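Local coordinates for putative Glycosidase (Bacteroides thetaiotaomicron, PDB 3R67), which is of unknown activity, but is a putative glycosidase expected to adopt the five-bladed beta-propeller fold of its superfamily, at residues S7-W12 / D299-P304; N332-L337 / V348-P353; D11-D16 / A284-F289. All blocks are in the same frame, centred on the assembly; numbering follows the deposited sequence.

Interaction 1 of 3, residues S7-W12 / D299-P304; sequences SEFPDW and DRLDKP. With EDO (1,2-ethanediol), chain F.
Trp12 holds CG in the crowded position between its backbone N and carbonyl carbon (chi1 58°), which swings the indole toward 299-304, while Asp299 carries CG anti to its backbone N and so brings the carboxylate to the indole's N-H edge. The two meet in a nearly straight hydrogen bond: Trp12 NE1 donates to Asp299 OD2 at 2.9 Å, with 161° at the hydrogen. OD2 lies in the indole plane, yet the donor comes in from above the carboxylate plane, the two planes being turned 64° apart. The other oxygen, Asp299 OD1, accepts a weak bond from Arg300 N, so both carboxylate oxygens have a partner and the group's rotation is restrained. In what is expected to be a five-bladed propeller, this is where the N-terminal tail, irregular in backbone, packs beside strand 297-300, an edge strand of its sheet, and the turn that follows it. Leucine suits the middle of the contact: Leu301 CD2 is wedged among Pro10, Phe9 and Trp12, 3.7 Å from Pro10 CD, while its other branch, CD1, also meets the Phe9 ring. Phe9, its CG anti to the carbonyl carbon, crosses Leu301 at about a right angle and turns its ring edge to two backbone oxygens, CE1 lying 3.5 Å from Lys303 O and CZ 3.4 Å from Pro304 O. These oxygens face the slightly positive C-H rim. Arg300 points away, its extended chain carrying the guanidinium to a salt bridge with Asp242, and Arg300 NH1 donates to O1 of a 1,2-ethanediol, probably from the crystallisation liquor, at 2.9 Å.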
loop_
_atom_site.group_PDB
_atom_site.type_symbol
_atom_site.label_atom_id
_atom_site.label_comp_id
_atom_site.label_asym_id
_atom_site.label_seq_id
_atom_site.Cartn_x
_atom_site.Cartn_y
_atom_site.Cartn_z
ATOM N N SER A 7 9.582 -10.777 -25.527
ATOM C CA SER A 7 9.495 -9.761 -24.479
ATOM C C SER A 7 8.528 -8.606 -24.877
ATOM O O SER A 7 8.851 -7.788 -25.756
ATOM C CB SER A 7 10.882 -9.199 -24.171
ATOM N N GLU A 8 7.339 -8.562 -24.225
ATOM C CA GLU A 8 6.317 -7.514 -24.404
ATOM C C GLU A 8 6.696 -6.300 -23.525
ATOM O O GLU A 8 6.425 -5.147 -23.876
ATOM C CB GLU A 8 4.935 -8.078 -24.050
ATOM C CG GLU A 8 3.758 -7.179 -24.389
ATOM C CD GLU A 8 2.422 -7.809 -24.047
ATOM O OE1 GLU A 8 2.222 -8.184 -22.868
ATOM O OE2 GLU A 8 1.568 -7.919 -24.958
ATOM N N PHE A 9 7.304 -6.617 -22.363
ATOM C CA PHE A 9 7.903 -5.785 -21.325
ATOM C C PHE A 9 9.344 -6.254 -21.093
ATOM O O PHE A 9 9.626 -7.424 -21.377
ATOM C CB PHE A 9 7.081 -5.862 -20.015
ATOM C CG PHE A 9 5.669 -5.331 -19.996
ATOM C CD1 PHE A 9 5.412 -4.015 -19.641
ATOM C CD2 PHE A 9 4.590 -6.176 -20.224
ATOM C CE1 PHE A 9 4.105 -3.534 -19.583
ATOM C CE2 PHE A 9 3.278 -5.703 -20.136
ATOM C CZ PHE A 9 3.045 -4.382 -19.826
ATOM N N PRO A 10 10.270 -5.448 -20.529
ATOM C CA PRO A 10 11.635 -5.969 -20.294
ATOM C C PRO A 10 11.603 -7.165 -19.337
ATOM O O PRO A 10 10.710 -7.248 -18.505
ATOM C CB PRO A 10 12.391 -4.774 -19.708
ATOM C CG PRO A 10 11.340 -3.803 -19.301
ATOM C CD PRO A 10 10.159 -4.028 -20.152
ATOM N N ASP A 11 12.533 -8.108 -19.489
ATOM C CA ASP A 11 12.549 -9.362 -18.739
ATOM C C ASP A 11 12.749 -9.144 -17.218
ATOM O O ASP A 11 12.447 -10.070 -16.461
ATOM C CB ASP A 11 13.636 -10.318 -19.262
ATOM C CG ASP A 11 15.045 -9.842 -19.016
ATOM O OD1 ASP A 11 15.429 -8.796 -19.592
ATOM O OD2 ASP A 11 15.761 -10.495 -18.225
ATOM N N TRP A 12 13.195 -7.943 -16.756
ATOM C CA TRP A 12 13.318 -7.674 -15.305
ATOM C C TRP A 12 11.926 -7.490 -14.637
ATOM O O TRP A 12 11.808 -7.592 -13.412
ATOM C CB TRP A 12 14.192 -6.435 -15.014
ATOM C CG TRP A 12 13.733 -5.138 -15.632
ATOM C CD1 TRP A 12 14.231 -4.559 -16.753
ATOM C CD2 TRP A 12 12.734 -4.235 -15.130
ATOM N NE1 TRP A 12 13.623 -3.348 -16.974
ATOM C CE2 TRP A 12 12.671 -3.142 -16.017
ATOM C CE3 TRP A 12 11.876 -4.243 -14.018
ATOM C CZ2 TRP A 12 11.767 -2.082 -15.843
ATOM C CZ3 TRP A 12 10.970 -3.204 -13.865
ATOM C CH2 TRP A 12 10.934 -2.132 -14.759
ATOM N N ASP A 299 15.733 1.269 -14.821
ATOM C CA ASP A 299 14.732 1.237 -15.871
ATOM C C ASP A 299 13.318 1.343 -15.256
ATOM O O ASP A 299 13.152 1.262 -14.031
ATOM C CB ASP A 299 14.888 -0.054 -16.710
ATOM C CG ASP A 299 14.205 -0.026 -18.065
ATOM O OD1 ASP A 299 13.842 1.091 -18.534
ATOM O OD2 ASP A 299 14.091 -1.102 -18.688
ATOM N N ARG A 300 12.312 1.572 -16.114
ATOM C CA ARG A 300 10.927 1.820 -15.750
ATOM C C ARG A 300 10.009 1.458 -16.913
ATOM O O ARG A 300 10.410 1.596 -18.066
ATOM C CB ARG A 300 10.827 3.311 -15.387
ATOM C CG ARG A 300 9.517 3.834 -14.865
ATOM C CD ARG A 300 9.810 5.270 -14.521
ATOM N NE ARG A 300 8.643 6.008 -14.059
ATOM C CZ ARG A 300 8.655 7.305 -13.823
ATOM N NH1 ARG A 300 9.758 8.014 -14.038
ATOM N NH2 ARG A 300 7.552 7.919 -13.411
ATOM N N LEU A 301 8.802 0.958 -16.620
ATOM C CA LEU A 301 7.835 0.594 -17.658
ATOM C C LEU A 301 7.198 1.852 -18.225
ATOM O O LEU A 301 6.837 2.744 -17.460
ATOM C CB LEU A 301 6.760 -0.363 -17.118
ATOM C CG LEU A 301 7.185 -1.734 -16.513
ATOM C CD1 LEU A 301 5.938 -2.574 -16.186
ATOM C CD2 LEU A 301 8.102 -2.543 -17.464
ATOM N N ASP A 302 7.070 1.939 -19.557
ATOM C CA ASP A 302 6.476 3.097 -20.239
ATOM C C ASP A 302 4.959 2.883 -20.436
ATOM O O ASP A 302 4.217 3.830 -20.731
ATOM C CB ASP A 302 7.191 3.353 -21.573
ATOM C CG ASP A 302 8.625 3.845 -21.359
ATOM O OD1 ASP A 302 8.947 4.285 -20.220
ATOM O OD2 ASP A 302 9.422 3.814 -22.332
ATOM N N LYS A 303 4.511 1.642 -20.205
ATOM C CA LYS A 303 3.122 1.197 -20.246
ATOM C C LYS A 303 2.810 0.439 -18.982
ATOM O O LYS A 303 3.688 -0.248 -18.455
ATOM C CB LYS A 303 2.819 0.330 -21.490
ATOM C CG LYS A 303 2.662 1.108 -22.773
ATOM C CD LYS A 303 2.273 0.190 -23.922
ATOM C CE LYS A 303 1.474 0.892 -25.007
ATOM N NZ LYS A 303 2.199 2.033 -25.613
ATOM N N PRO A 304 1.577 0.550 -18.453
ATOM C CA PRO A 304 1.260 -0.178 -17.209
ATOM C C PRO A 304 1.211 -1.699 -17.413
ATOM O O PRO A 304 0.845 -2.140 -18.506
ATOM C CB PRO A 304 -0.113 0.362 -16.823
ATOM C CG PRO A 304 -0.700 0.891 -18.089
ATOM C CD PRO A 304 0.433 1.362 -18.922
HETATM C C1 EDO F . 12.085 10.176 -12.758
HETATM O O1 EDO F . 11.037 10.638 -13.636
HETATM C C2 EDO F . 13.188 11.202 -12.489
HETATM O O2 EDO F . 12.683 12.358 -11.792
#

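Interaction 2 of 3, residues N332-L337 / V348-P353; sequences NQKWYL and VAVYDP
The Tyr336 ring has Val350 CG1 over one face, offset toward the rim, and Val348 CG2 at its edge; the Tyr351 ring has Pro353 N above the centre of one face; and the Trp335 indole meets Pro353 CG in plane, at its CD1 edge, 3.7 Å away. These groups line an antiparallel beta hairpin of strands 334-341 and 345-351, in a sheet with strand 323-331 that is probably part of one propeller blade; Val350 bonds in turn to the backbone of Gln18. Trp335 and Tyr351 form a hydrogen-bonded pair, with Trp335 N to Tyr351 O at 2.8 Å and the reciprocal bond equally short. Leu337 and Ala349 form the next such pair, Leu337 N reaching Ala349 O at 2.9 Å with an almost linear 179° at the hydrogen. The side chains of Trp335 and Tyr351 run side by side, their planes 26° apart but slid so that the rings barely overlap; Trp14 stacks on Tyr351 and also meets Trp335. On the other face, Tyr336 and Val350 are a non-hydrogen-bonded pair, and the beta-branched valine, well suited to a strand, sets CG2 3.7 Å from Tyr336 CE2. Lys334 stretches its extended methylenes past Val350 CG1, leaving NZ 4.4 Å from Asp352 OD2, too far for a salt bridge though probably still attractive. Asp352 OD1 accepts from Phe354 N and from a water at 2.8 Å, and that same water donates to Gln333 O, also at 2.8 Å.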
loop_
_atom_site.group_PDB
_atom_site.type_symbol
_atom_site.label_atom_id
_atom_site.label_comp_id
_atom_site.label_asym_id
_atom_site.label_seq_id
_atom_site.Cartn_x
_atom_site.Cartn_y
_atom_site.Cartn_z
ATOM N N ASN A 332 3.488 -20.542 -1.577
ATOM C CA ASN A 332 3.498 -21.807 -2.314
ATOM C C ASN A 332 4.031 -21.595 -3.770
ATOM O O ASN A 332 3.384 -21.995 -4.739
ATOM C CB ASN A 332 2.113 -22.470 -2.323
ATOM C CG ASN A 332 1.509 -22.763 -0.976
ATOM O OD1 ASN A 332 0.297 -22.687 -0.816
ATOM N ND2 ASN A 332 2.304 -23.074 0.028
ATOM N N GLN A 333 5.215 -20.951 -3.884
ATOM C CA GLN A 333 6.029 -20.715 -5.091
ATOM C C GLN A 333 5.328 -19.834 -6.158
ATOM O O GLN A 333 5.692 -19.876 -7.340
ATOM C CB GLN A 333 6.443 -22.038 -5.744
ATOM C CG GLN A 333 7.173 -23.027 -4.815
ATOM C CD GLN A 333 8.004 -22.422 -3.706
ATOM O OE1 GLN A 333 9.014 -21.750 -3.920
ATOM N NE2 GLN A 333 7.517 -22.572 -2.486
ATOM N N LYS A 334 4.416 -18.968 -5.730
ATOM C CA LYS A 334 3.754 -17.996 -6.601
ATOM C C LYS A 334 3.674 -16.662 -5.884
ATOM O O LYS A 334 3.699 -16.643 -4.660
ATOM C CB LYS A 334 2.348 -18.472 -7.037
ATOM C CG LYS A 334 2.348 -19.696 -7.931
ATOM C CD LYS A 334 0.937 -20.058 -8.309
ATOM C CE LYS A 334 0.875 -21.281 -9.184
ATOM N NZ LYS A 334 -0.530 -21.644 -9.508
ATOM N N TRP A 335 3.578 -15.557 -6.644
ATOM C CA TRP A 335 3.418 -14.211 -6.106
ATOM C C TRP A 335 1.973 -13.784 -6.212
ATOM O O TRP A 335 1.371 -13.886 -7.289
ATOM C CB TRP A 335 4.331 -13.209 -6.817
ATOM C CG TRP A 335 5.780 -13.403 -6.485
ATOM C CD1 TRP A 335 6.695 -14.136 -7.181
ATOM C CD2 TRP A 335 6.477 -12.847 -5.358
ATOM N NE1 TRP A 335 7.924 -14.066 -6.562
ATOM C CE2 TRP A 335 7.819 -13.282 -5.440
ATOM C CE3 TRP A 335 6.095 -12.012 -4.280
ATOM C CZ2 TRP A 335 8.787 -12.912 -4.486
ATOM C CZ3 TRP A 335 7.056 -11.647 -3.336
ATOM C CH2 TRP A 335 8.385 -12.076 -3.456
ATOM N N TYR A 336 1.406 -13.336 -5.075
ATOM C CA TYR A 336 0.015 -12.889 -4.955
ATOM C C TYR A 336 0.000 -11.397 -4.711
ATOM O O TYR A 336 0.581 -10.926 -3.739
ATOM C CB TYR A 336 -0.711 -13.660 -3.826
ATOM C CG TYR A 336 -0.848 -15.134 -4.130
ATOM C CD1 TYR A 336 0.218 -16.008 -3.938
ATOM C CD2 TYR A 336 -2.038 -15.654 -4.625
ATOM C CE1 TYR A 336 0.106 -17.359 -4.236
ATOM C CE2 TYR A 336 -2.167 -17.011 -4.903
ATOM C CZ TYR A 336 -1.087 -17.859 -4.718
ATOM O OH TYR A 336 -1.188 -19.196 -5.018
ATOM N N LEU A 337 -0.623 -10.659 -5.630
ATOM C CA LEU A 337 -0.716 -9.196 -5.613
ATOM C C LEU A 337 -2.131 -8.793 -5.211
ATOM O O LEU A 337 -3.091 -9.146 -5.906
ATOM C CB LEU A 337 -0.327 -8.643 -7.010
ATOM C CG LEU A 337 -0.214 -7.114 -7.171
ATOM C CD1 LEU A 337 0.922 -6.548 -6.325
ATOM C CD2 LEU A 337 0.046 -6.749 -8.611
ATOM N N VAL A 348 -7.232 -10.015 -6.024
ATOM C CA VAL A 348 -5.906 -10.625 -6.120
ATOM C C VAL A 348 -5.609 -10.972 -7.604
ATOM O O VAL A 348 -6.515 -11.278 -8.385
ATOM C CB VAL A 348 -5.774 -11.885 -5.181
ATOM C CG1 VAL A 348 -6.761 -13.001 -5.551
ATOM C CG2 VAL A 348 -4.341 -12.424 -5.141
ATOM N N ALA A 349 -4.326 -10.858 -7.969
ATOM C CA ALA A 349 -3.700 -11.277 -9.222
ATOM C C ALA A 349 -2.540 -12.211 -8.865
ATOM O O ALA A 349 -1.916 -12.027 -7.815
ATOM C CB ALA A 349 -3.247 -10.082 -10.049
ATOM N N VAL A 350 -2.292 -13.244 -9.682
ATOM C CA VAL A 350 -1.258 -14.244 -9.389
ATOM C C VAL A 350 -0.213 -14.244 -10.485
ATOM O O VAL A 350 -0.541 -14.219 -11.678
ATOM C CB VAL A 350 -1.861 -15.677 -9.212
ATOM C CG1 VAL A 350 -0.795 -16.690 -8.781
ATOM C CG2 VAL A 350 -3.032 -15.683 -8.214
ATOM N N TYR A 351 1.058 -14.274 -10.062
ATOM C CA TYR A 351 2.212 -14.371 -10.934
ATOM C C TYR A 351 2.985 -15.630 -10.573
ATOM O O TYR A 351 3.480 -15.759 -9.446
ATOM C CB TYR A 351 3.084 -13.108 -10.850
ATOM C CG TYR A 351 4.483 -13.238 -11.399
ATOM C CD1 TYR A 351 4.704 -13.478 -12.753
ATOM C CD2 TYR A 351 5.591 -13.036 -10.583
ATOM C CE1 TYR A 351 5.996 -13.612 -13.264
ATOM C CE2 TYR A 351 6.889 -13.137 -11.087
ATOM C CZ TYR A 351 7.085 -13.422 -12.433
ATOM O OH TYR A 351 8.346 -13.541 -12.959
ATOM N N ASP A 352 3.037 -16.579 -11.520
ATOM C CA ASP A 352 3.798 -17.819 -11.354
ATOM C C ASP A 352 5.145 -17.608 -12.027
ATOM O O ASP A 352 5.192 -17.587 -13.259
ATOM C CB ASP A 352 3.049 -19.052 -11.894
ATOM C CG ASP A 352 3.730 -20.387 -11.658
ATOM O OD1 ASP A 352 4.888 -20.396 -11.172
ATOM O OD2 ASP A 352 3.102 -21.423 -11.935
ATOM N N PRO A 353 6.248 -17.381 -11.257
ATOM C CA PRO A 353 7.535 -17.117 -11.924
ATOM C C PRO A 353 8.152 -18.388 -12.518
ATOM O O PRO A 353 9.147 -18.278 -13.227
ATOM C CB PRO A 353 8.419 -16.530 -10.813
ATOM C CG PRO A 353 7.734 -16.844 -9.511
ATOM C CD PRO A 353 6.361 -17.351 -9.777
HETATM O O HOH W 1 4.971 -22.060 -8.945
#

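Interaction 3 of 3, residues D11-D16 / A284-F289; sequences DWAWAD and AGQALF
Strand 282-289, inside a sheet of the probable propeller between strands 258-266 and 297-300, is met here by the irregular N-terminal segment 11-16, whose hydrogen bonds to it all run through one glutamine. Gln286 has CG anti to its carbonyl carbon and an extended chain beyond, so the terminal amide reaches past the Trp12 ring to the backbone of Trp14. There it is gripped at both ends: Trp14 N donates to Gln286 OE1 at 3.0 Å, in the amide plane and on a lone pair, while Gln286 NE2 donates to Trp14 O at 2.8 Å. This pairing suits glutamine, which offers an acceptor and a donor together, and it fixes the amide's flip. The second bond leaves in the Gln286 amide plane but meets Trp14 O from 57° above its carbonyl plane. Ala13, with only a methyl, lets Gln286 OE1 approach Ala13 CB to 3.5 Å. That CB lies over one face of the Trp12 indole, and Leu288 covers the opposite face in a CH-pi contact, with CB 3.9 Å from the centroid of the six-membered ring and only 13° off the normal. Leu288 CD2 touches Trp12 CG at 3.7 Å, and at the far rim of the indole Trp12 CH2 lies 3.5 Å from Gln286 O.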
loop_
_atom_site.group_PDB
_atom_site.type_symbol
_atom_site.label_atom_id
_atom_site.label_comp_id
_atom_site.label_asym_id
_atom_site.label_seq_id
_atom_site.Cartn_x
_atom_site.Cartn_y
_atom_site.Cartn_z
ATOM N N ASP A 11 12.533 -8.108 -19.489
ATOM C CA ASP A 11 12.549 -9.362 -18.739
ATOM C C ASP A 11 12.749 -9.144 -17.218
ATOM O O ASP A 11 12.447 -10.070 -16.461
ATOM C CB ASP A 11 13.636 -10.318 -19.262
ATOM C CG ASP A 11 15.045 -9.842 -19.016
ATOM O OD1 ASP A 11 15.429 -8.796 -19.592
ATOM O OD2 ASP A 11 15.761 -10.495 -18.225
ATOM N N TRP A 12 13.195 -7.943 -16.756
ATOM C CA TRP A 12 13.318 -7.674 -15.305
ATOM C C TRP A 12 11.926 -7.490 -14.637
ATOM O O TRP A 12 11.808 -7.592 -13.412
ATOM C CB TRP A 12 14.192 -6.435 -15.014
ATOM C CG TRP A 12 13.733 -5.138 -15.632
ATOM C CD1 TRP A 12 14.231 -4.559 -16.753
ATOM C CD2 TRP A 12 12.734 -4.235 -15.130
ATOM N NE1 TRP A 12 13.623 -3.348 -16.974
ATOM C CE2 TRP A 12 12.671 -3.142 -16.017
ATOM C CE3 TRP A 12 11.876 -4.243 -14.018
ATOM C CZ2 TRP A 12 11.767 -2.082 -15.843
ATOM C CZ3 TRP A 12 10.970 -3.204 -13.865
ATOM C CH2 TRP A 12 10.934 -2.132 -14.759
ATOM N N ALA A 13 10.899 -7.160 -15.436
ATOM C CA ALA A 13 9.547 -6.874 -14.947
ATOM C C ALA A 13 8.766 -8.131 -14.667
ATOM O O ALA A 13 8.880 -9.122 -15.384
ATOM C CB ALA A 13 8.794 -6.040 -15.977
ATOM N N TRP A 14 7.945 -8.072 -13.635
ATOM C CA TRP A 14 6.974 -9.117 -13.247
ATOM C C TRP A 14 5.627 -8.707 -13.812
ATOM O O TRP A 14 4.812 -8.121 -13.102
ATOM C CB TRP A 14 6.941 -9.297 -11.723
ATOM C CG TRP A 14 8.204 -9.785 -11.084
ATOM C CD1 TRP A 14 9.407 -10.031 -11.686
ATOM C CD2 TRP A 14 8.384 -10.073 -9.697
ATOM N NE1 TRP A 14 10.321 -10.470 -10.758
ATOM C CE2 TRP A 14 9.722 -10.503 -9.527
ATOM C CE3 TRP A 14 7.541 -10.002 -8.575
ATOM C CZ2 TRP A 14 10.229 -10.902 -8.283
ATOM C CZ3 TRP A 14 8.057 -10.365 -7.339
ATOM C CH2 TRP A 14 9.390 -10.797 -7.201
ATOM N N ALA A 15 5.471 -8.872 -15.115
ATOM C CA ALA A 15 4.308 -8.395 -15.854
ATOM C C ALA A 15 3.141 -9.390 -15.875
ATOM O O ALA A 15 1.988 -8.964 -15.870
ATOM C CB ALA A 15 4.716 -8.100 -17.280
ATOM N N ASP A 16 3.429 -10.688 -15.865
ATOM C CA ASP A 16 2.454 -11.760 -16.027
ATOM C C ASP A 16 1.585 -12.022 -14.733
ATOM O O ASP A 16 1.402 -13.186 -14.339
ATOM C CB ASP A 16 3.187 -13.058 -16.439
ATOM C CG ASP A 16 2.291 -14.156 -16.992
ATOM O OD1 ASP A 16 1.234 -13.822 -17.597
ATOM O OD2 ASP A 16 2.665 -15.352 -16.862
ATOM N N ALA A 284 -1.101 0.217 -12.836
ATOM C CA ALA A 284 0.112 -0.138 -12.107
ATOM C C ALA A 284 1.345 -0.204 -13.009
ATOM O O ALA A 284 1.294 -0.742 -14.112
ATOM C CB ALA A 284 -0.078 -1.477 -11.408
ATOM N N GLY A 285 2.452 0.330 -12.497
ATOM C CA GLY A 285 3.740 0.340 -13.190
ATOM C C GLY A 285 4.832 -0.312 -12.368
ATOM O O GLY A 285 4.586 -0.794 -11.259
ATOM N N GLN A 286 6.039 -0.368 -12.921
ATOM C CA GLN A 286 7.204 -0.939 -12.241
ATOM C C GLN A 286 8.460 -0.168 -12.582
ATOM O O GLN A 286 8.638 0.280 -13.718
ATOM C CB GLN A 286 7.414 -2.429 -12.582
ATOM C CG GLN A 286 6.261 -3.337 -12.165
ATOM C CD GLN A 286 6.448 -4.769 -12.512
ATOM O OE1 GLN A 286 7.550 -5.232 -12.822
ATOM N NE2 GLN A 286 5.368 -5.517 -12.413
ATOM N N ALA A 287 9.347 -0.064 -11.598
ATOM C CA ALA A 287 10.648 0.578 -11.705
ATOM C C ALA A 287 11.719 -0.326 -11.121
ATOM O O ALA A 287 11.449 -1.049 -10.153
ATOM C CB ALA A 287 10.622 1.913 -10.986
ATOM N N LEU A 288 12.924 -0.293 -11.708
ATOM C CA LEU A 288 14.050 -1.115 -11.274
ATOM C C LEU A 288 15.171 -0.222 -10.761
ATOM O O LEU A 288 15.616 0.682 -11.466
ATOM C CB LEU A 288 14.549 -2.017 -12.413
ATOM C CG LEU A 288 15.566 -3.094 -12.043
ATOM C CD1 LEU A 288 14.907 -4.237 -11.262
ATOM C CD2 LEU A 288 16.227 -3.644 -13.293
ATOM N N PHE A 289 15.584 -0.448 -9.509
ATOM C CA PHE A 289 16.633 0.341 -8.884
ATOM C C PHE A 289 17.855 -0.510 -8.626
ATOM O O PHE A 289 17.756 -1.739 -8.567
ATOM C CB PHE A 289 16.144 0.977 -7.579
ATOM C CG PHE A 289 15.082 2.025 -7.771
ATOM C CD1 PHE A 289 15.428 3.361 -7.948
ATOM C CD2 PHE A 289 13.730 1.688 -7.730
ATOM C CE1 PHE A 289 14.445 4.337 -8.105
ATOM C CE2 PHE A 289 12.755 2.665 -7.895
ATOM C CZ PHE A 289 13.123 3.980 -8.105
#

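In the fold
Interactions 1 and 3 are two halves of one attachment: they share Trp12, their centres lie 6 Å apart, and their strands 297-300 and 282-289 are sheet neighbours, probably hydrogen-bonded by Leu288 N to Asp299 O (2.8 Å) and, just beyond the strand end, Leu301 N to Gln286 O (3.0 Å). Trp12 thus sits against both strands. Interaction 3 leads on to interaction 2, about 14 Å away between centres, through Trp14: its CH2 lies 3.4 Å from Trp335 CE2, and its CG lies 3.6 Å from Tyr351 CE2. Interactions 1 and 2 do not touch, their nearest atoms being about 6 Å apart. The modelled 1,2-ethanediol is held by Arg300 of interaction 1 and by Thr235. The N-terminal tail therefore links the C-terminal hairpin with the neighbouring sheet.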